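Local coordinates for hypothetical Membrane Spanning Protein (Bacillus cereus, PDB 2FB5) that probably catalyses the condensation of two ATP molecules into cyclic di-AMP, a diadenylate cyclase activity needed for efficient spore formation, at residues F79-A83 and L118-E124; R167-A171 and V184-E188. All coordinates share one frame; numbering follows the deposited sequence.

Interaction 1 of 2, residues F79-A83 and L118-E124; sequences FITTA and LTAPLLE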
loop_
_atom_site.group_PDB
_atom_site.type_symbol
_atom_site.label_atom_id
_atom_site.label_comp_id
_atom_site.label_asym_id
_atom_site.label_seq_id
_atom_site.Cartn_x
_atom_site.Cartn_y
_atom_site.Cartn_z
ATOM N N PHE A 79 -13.148 20.879 -5.703
ATOM C CA PHE A 79 -13.926 22.027 -5.226
ATOM C C PHE A 79 -13.049 22.997 -4.428
ATOM O O PHE A 79 -13.152 24.217 -4.581
ATOM C CB PHE A 79 -15.060 21.535 -4.321
ATOM C CG PHE A 79 -16.244 20.950 -5.050
ATOM C CD1 PHE A 79 -16.247 20.786 -6.440
ATOM C CD2 PHE A 79 -17.374 20.558 -4.321
ATOM C CE1 PHE A 79 -17.357 20.239 -7.105
ATOM C CE2 PHE A 79 -18.507 20.028 -4.955
ATOM C CZ PHE A 79 -18.499 19.861 -6.366
ATOM N N ILE A 80 -12.216 22.444 -3.551
ATOM C CA ILE A 80 -11.266 23.240 -2.766
ATOM C C ILE A 80 -10.294 23.962 -3.721
ATOM O O ILE A 80 -10.087 25.161 -3.589
ATOM C CB ILE A 80 -10.512 22.362 -1.732
ATOM C CG1 ILE A 80 -11.506 21.741 -0.734
ATOM C CG2 ILE A 80 -9.439 23.181 -0.993
ATOM C CD1 ILE A 80 -10.890 20.682 0.244
ATOM N N THR A 81 -9.741 23.233 -4.691
ATOM C CA THR A 81 -8.815 23.805 -5.684
ATOM C C THR A 81 -9.480 24.943 -6.477
ATOM O O THR A 81 -8.904 26.016 -6.643
ATOM C CB THR A 81 -8.288 22.697 -6.645
ATOM O OG1 THR A 81 -7.539 21.732 -5.895
ATOM C CG2 THR A 81 -7.379 23.278 -7.725
ATOM N N THR A 82 -10.703 24.717 -6.947
ATOM C CA THR A 82 -11.452 25.767 -7.643
ATOM C C THR A 82 -11.617 27.029 -6.784
ATOM O O THR A 82 -11.338 28.145 -7.236
ATOM C CB THR A 82 -12.823 25.256 -8.092
ATOM O OG1 THR A 82 -12.633 24.172 -9.006
ATOM C CG2 THR A 82 -13.624 26.356 -8.763
ATOM N N ALA A 83 -12.050 26.846 -5.540
ATOM C CA ALA A 83 -12.230 27.973 -4.630
ATOM C C ALA A 83 -10.910 28.731 -4.443
ATOM O O ALA A 83 -10.879 29.960 -4.526
ATOM C CB ALA A 83 -12.792 27.505 -3.288
ATOM N N LEU A 118 -19.722 21.049 1.452
ATOM C CA LEU A 118 -18.611 21.833 0.914
ATOM C C LEU A 118 -18.828 22.059 -0.564
ATOM O O LEU A 118 -18.946 21.094 -1.328
ATOM C CB LEU A 118 -17.283 21.113 1.113
ATOM C CG LEU A 118 -15.986 21.848 0.718
ATOM C CD1 LEU A 118 -14.825 21.227 1.443
ATOM C CD2 LEU A 118 -15.721 21.835 -0.785
ATOM N N THR A 119 -18.889 23.334 -0.964
ATOM C CA THR A 119 -18.919 23.695 -2.391
ATOM C C THR A 119 -17.944 24.846 -2.556
ATOM O O THR A 119 -17.615 25.517 -1.581
ATOM C CB THR A 119 -20.283 24.212 -2.865
ATOM O OG1 THR A 119 -20.676 25.348 -2.080
ATOM C CG2 THR A 119 -21.356 23.128 -2.833
ATOM N N ALA A 120 -17.479 25.073 -3.779
ATOM C CA ALA A 120 -16.643 26.232 -4.042
ATOM C C ALA A 120 -17.353 27.574 -3.767
ATOM O O ALA A 120 -16.786 28.409 -3.060
ATOM C CB ALA A 120 -16.032 26.168 -5.452
ATOM N N PRO A 121 -18.590 27.797 -4.287
ATOM C CA PRO A 121 -19.241 29.065 -3.906
ATOM C C PRO A 121 -19.273 29.330 -2.380
ATOM O O PRO A 121 -19.077 30.466 -1.953
ATOM C CB PRO A 121 -20.655 28.911 -4.457
ATOM C CG PRO A 121 -20.471 28.036 -5.690
ATOM C CD PRO A 121 -19.411 27.038 -5.257
ATOM N N LEU A 122 -19.510 28.304 -1.567
ATOM C CA LEU A 122 -19.580 28.548 -0.129
ATOM C C LEU A 122 -18.211 28.929 0.460
ATOM O O LEU A 122 -18.098 29.854 1.288
ATOM C CB LEU A 122 -20.216 27.362 0.606
ATOM C CG LEU A 122 -20.253 27.464 2.141
ATOM C CD1 LEU A 122 -20.969 28.735 2.611
ATOM C CD2 LEU A 122 -20.929 26.238 2.737
ATOM N N LEU A 123 -17.162 28.243 0.034
ATOM C CA LEU A 123 -15.814 28.586 0.512
ATOM C C LEU A 123 -15.473 30.019 0.103
ATOM O O LEU A 123 -14.898 30.786 0.880
ATOM C CB LEU A 123 -14.767 27.617 -0.048
ATOM C CG LEU A 123 -14.732 26.190 0.500
ATOM C CD1 LEU A 123 -13.877 25.304 -0.395
ATOM C CD2 LEU A 123 -14.186 26.203 1.931
ATOM N N GLU A 124 -15.828 30.379 -1.127
ATOM C CA GLU A 124 -15.512 31.717 -1.625
ATOM C C GLU A 124 -16.312 32.800 -0.902
ATOM O O GLU A 124 -15.803 33.887 -0.655
ATOM C CB GLU A 124 -15.723 31.804 -3.138
ATOM C CG GLU A 124 -14.774 30.933 -3.960
ATOM C CD GLU A 124 -15.205 30.848 -5.420
ATOM O OE1 GLU A 124 -15.678 31.876 -5.939
ATOM O OE2 GLU A 124 -15.075 29.779 -6.048
#
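Glu-124 OE2 lies against the backbone of Ala-83, 3.7 Å from Ala-83 CA, and the carboxylate is held by two groups further along helix 77-90, His-86 hydrogen-bonded to OE2 and Arg-90 in a salt bridge with OE1. This is a helix-helix packing contact in the DisA-type nucleotide-binding domain, with the short segments crossing at -44°. Small residues let the two backbones come close. Ala-83 and Ala-120 have their CA atoms 4.8 Å apart, and the methyl of Ala-120 also presses on the backbone of the other helix, Ala-120 CB lying 3.6 Å from Phe-79 O. That carbonyl keeps its ordinary helical partner, the N-H of Ala-83.

Next to the alanines the contact is apolar. Leu-123 swings its CG beside its own backbone N (chi1 -72°), which brings Leu-123 CD1 to 3.8 Å from Ala-83 CB, near Ile-80. Leu-118, just ahead of the second helix, divides its branches: CD1 meets Ile-80, the two side chains crossing at about a right angle, while Leu-118 CD2 touches Phe-79 CB at 3.6 Å. Leu-118 and Leu-123 also rest on Val-140 and Val-138 of strand 137-141, so they join the helix pair to the sheet.

The start of helix 120-126 is N-capped by Thr-119, whose OG1 accepts from Leu-122 N at 3.2 Å. Beside it the Phe-79 ring turns an edge to the preceding carbonyl, Phe-79 CD2 standing 3.4 Å from Leu-118 O.

Interaction 2 of 2, residues R167-A171 and V184-E188; sequences RHRAA and VVSEE
His-168, on the first turn of helix 166-175, lies across the end of strand 181-185 from Val-184, their CA atoms 6.6 Å apart, and the chain then leaves the strand through Ser-186 and Glu-187. Val-184 is the strand residue that meets the helix. With CG1 anti to the backbone N (chi1 -173°), its two methyls part company. One makes a CH-pi contact over a face of the imidazole, Val-184 CG1 lying 3.6 Å from the centroid of the His-168 ring and 15° off its normal. The other is pushed up against the helix one turn on, where Val-184 CG2 and Ala-171 CB are only 3.5 Å apart, tighter than usual for two carbons. Ser-186 offers its CB to the edge of the same imidazole.

At the outer end the contact becomes ionic. Arg-167 runs along the strand end, its CD passing 3.8 Å from Val-185 O, and bends at chi3 to reach Glu-187. The salt bridge is one-handed: Arg-167 NH1 donates to Glu-187 OE2 at 3.1 Å. The bond is nearly straight and lies in the guanidinium plane, yet it meets OE2 from above the carboxylate plane; the two flat groups stand 80° apart. A water accepts from Arg-167 NH1 as well, at 3.2 Å, and weakly from the backbone N of Glu-187, adding a second link between the helix and the post-strand turn.

Inward, Val-184 and Ala-171 both pack on Leu-95 of strand 94-98, and Ala-171 also touches Ala-195. Backbone bonds from Val-184 to Ser-193 and from Val-185 to Ala-94 set strand 181-185 between strands 192-196 and 94-98.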
loop_
_atom_site.group_PDB
_atom_site.type_symbol
_atom_site.label_atom_id
_atom_site.label_comp_id
_atom_site.label_asym_id
_atom_site.label_seq_id
_atom_site.Cartn_x
_atom_site.Cartn_y
_atom_site.Cartn_z
ATOM N N ARG A 167 -2.059 34.706 9.056
ATOM C CA ARG A 167 -2.645 33.590 8.311
ATOM C C ARG A 167 -1.624 32.484 8.088
ATOM O O ARG A 167 -1.890 31.308 8.348
ATOM C CB ARG A 167 -3.154 34.040 6.940
ATOM C CG ARG A 167 -4.635 34.118 6.822
ATOM C CD ARG A 167 -5.046 34.520 5.416
ATOM N NE ARG A 167 -6.252 35.334 5.497
ATOM C CZ ARG A 167 -6.249 36.661 5.491
ATOM N NH1 ARG A 167 -5.107 37.324 5.382
ATOM N NH2 ARG A 167 -7.387 37.323 5.583
ATOM N N HIS A 168 -0.456 32.871 7.589
ATOM C CA HIS A 168 0.592 31.912 7.287
ATOM C C HIS A 168 1.149 31.294 8.563
ATOM O O HIS A 168 1.411 30.095 8.612
ATOM C CB HIS A 168 1.696 32.570 6.463
ATOM C CG HIS A 168 1.236 33.024 5.114
ATOM N ND1 HIS A 168 1.379 32.251 3.981
ATOM C CD2 HIS A 168 0.611 34.158 4.722
ATOM C CE1 HIS A 168 0.876 32.898 2.944
ATOM N NE2 HIS A 168 0.400 34.057 3.367
ATOM N N ARG A 169 1.323 32.110 9.595
ATOM C CA ARG A 169 1.815 31.600 10.878
ATOM C C ARG A 169 0.840 30.636 11.556
ATOM O O ARG A 169 1.266 29.746 12.285
ATOM C CB ARG A 169 2.139 32.754 11.826
ATOM C CG ARG A 169 3.293 33.634 11.378
ATOM C CD ARG A 169 3.473 34.796 12.370
ATOM N NE ARG A 169 3.789 34.297 13.718
ATOM C CZ ARG A 169 3.498 34.931 14.857
ATOM N NH1 ARG A 169 2.875 36.110 14.840
ATOM N NH2 ARG A 169 3.824 34.380 16.021
ATOM N N ALA A 170 -0.461 30.825 11.330
ATOM C CA ALA A 170 -1.490 29.942 11.899
ATOM C C ALA A 170 -1.490 28.588 11.191
ATOM O O ALA A 170 -1.666 27.541 11.823
ATOM C CB ALA A 170 -2.865 30.591 11.799
ATOM N N ALA A 171 -1.307 28.627 9.872
ATOM C CA ALA A 171 -1.190 27.430 9.070
ATOM C C ALA A 171 0.016 26.610 9.517
ATOM O O ALA A 171 -0.097 25.413 9.788
ATOM C CB ALA A 171 -1.068 27.794 7.599
ATOM N N VAL A 184 -3.371 28.190 2.334
ATOM C CA VAL A 184 -3.400 29.634 2.567
ATOM C C VAL A 184 -3.452 30.367 1.225
ATOM O O VAL A 184 -2.785 29.958 0.275
ATOM C CB VAL A 184 -2.145 30.122 3.350
ATOM C CG1 VAL A 184 -2.270 31.584 3.721
ATOM C CG2 VAL A 184 -1.938 29.310 4.616
ATOM N N VAL A 185 -4.272 31.417 1.149
ATOM C CA VAL A 185 -4.207 32.413 0.070
ATOM C C VAL A 185 -3.816 33.719 0.746
ATOM O O VAL A 185 -4.432 34.132 1.730
ATOM C CB VAL A 185 -5.550 32.598 -0.702
ATOM C CG1 VAL A 185 -5.388 33.596 -1.866
ATOM C CG2 VAL A 185 -6.069 31.271 -1.232
ATOM N N SER A 186 -2.746 34.337 0.261
ATOM C CA SER A 186 -2.323 35.638 0.781
ATOM C C SER A 186 -3.239 36.752 0.275
ATOM O O SER A 186 -3.493 36.856 -0.922
ATOM C CB SER A 186 -0.879 35.938 0.378
ATOM O OG SER A 186 -0.571 37.299 0.643
ATOM N N GLU A 187 -3.726 37.579 1.189
ATOM C CA GLU A 187 -4.507 38.766 0.820
ATOM C C GLU A 187 -3.650 39.861 0.165
ATOM O O GLU A 187 -4.171 40.718 -0.546
ATOM C CB GLU A 187 -5.257 39.327 2.026
ATOM C CG GLU A 187 -4.373 39.796 3.178
ATOM C CD GLU A 187 -5.170 40.376 4.337
ATOM O OE1 GLU A 187 -6.329 40.792 4.125
ATOM O OE2 GLU A 187 -4.636 40.419 5.464
ATOM N N GLU A 188 -2.340 39.824 0.407
ATOM C CA GLU A 188 -1.412 40.798 -0.176
ATOM C C GLU A 188 -1.094 40.526 -1.643
ATOM O O GLU A 188 -1.132 41.441 -2.465
ATOM C CB GLU A 188 -0.112 40.836 0.621
ATOM C CG GLU A 188 -0.295 41.046 2.108
ATOM C CD GLU A 188 1.023 41.262 2.827
ATOM O OE1 GLU A 188 0.993 41.588 4.033
ATOM O OE2 GLU A 188 2.090 41.111 2.186
HETATM O O HOH W 1 -2.178 37.102 4.071
#

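How the interactions relate
Past the two long N-terminal helices, the chain enters helix 77-90, runs through strands 94-98 and 112-117, and returns in helix 120-126; interaction 1 closes this loop, 34 residues lying between its segments. Strands 137-141 and 144-150 follow, then helix 166-175 and strand 181-185, where interaction 2 closes a shorter loop, with 12 residues between its segments. The contacts are therefore in series, neither enclosing nor crossing the other. The centres of interactions 1 and 2 are about 17 Å apart and their nearest atoms about 6 Å apart, without touching. Interaction 1 joins two helices, whereas interaction 2 fixes a helix to a strand; strand 94-98 lies within the first loop and borders the strand of the second.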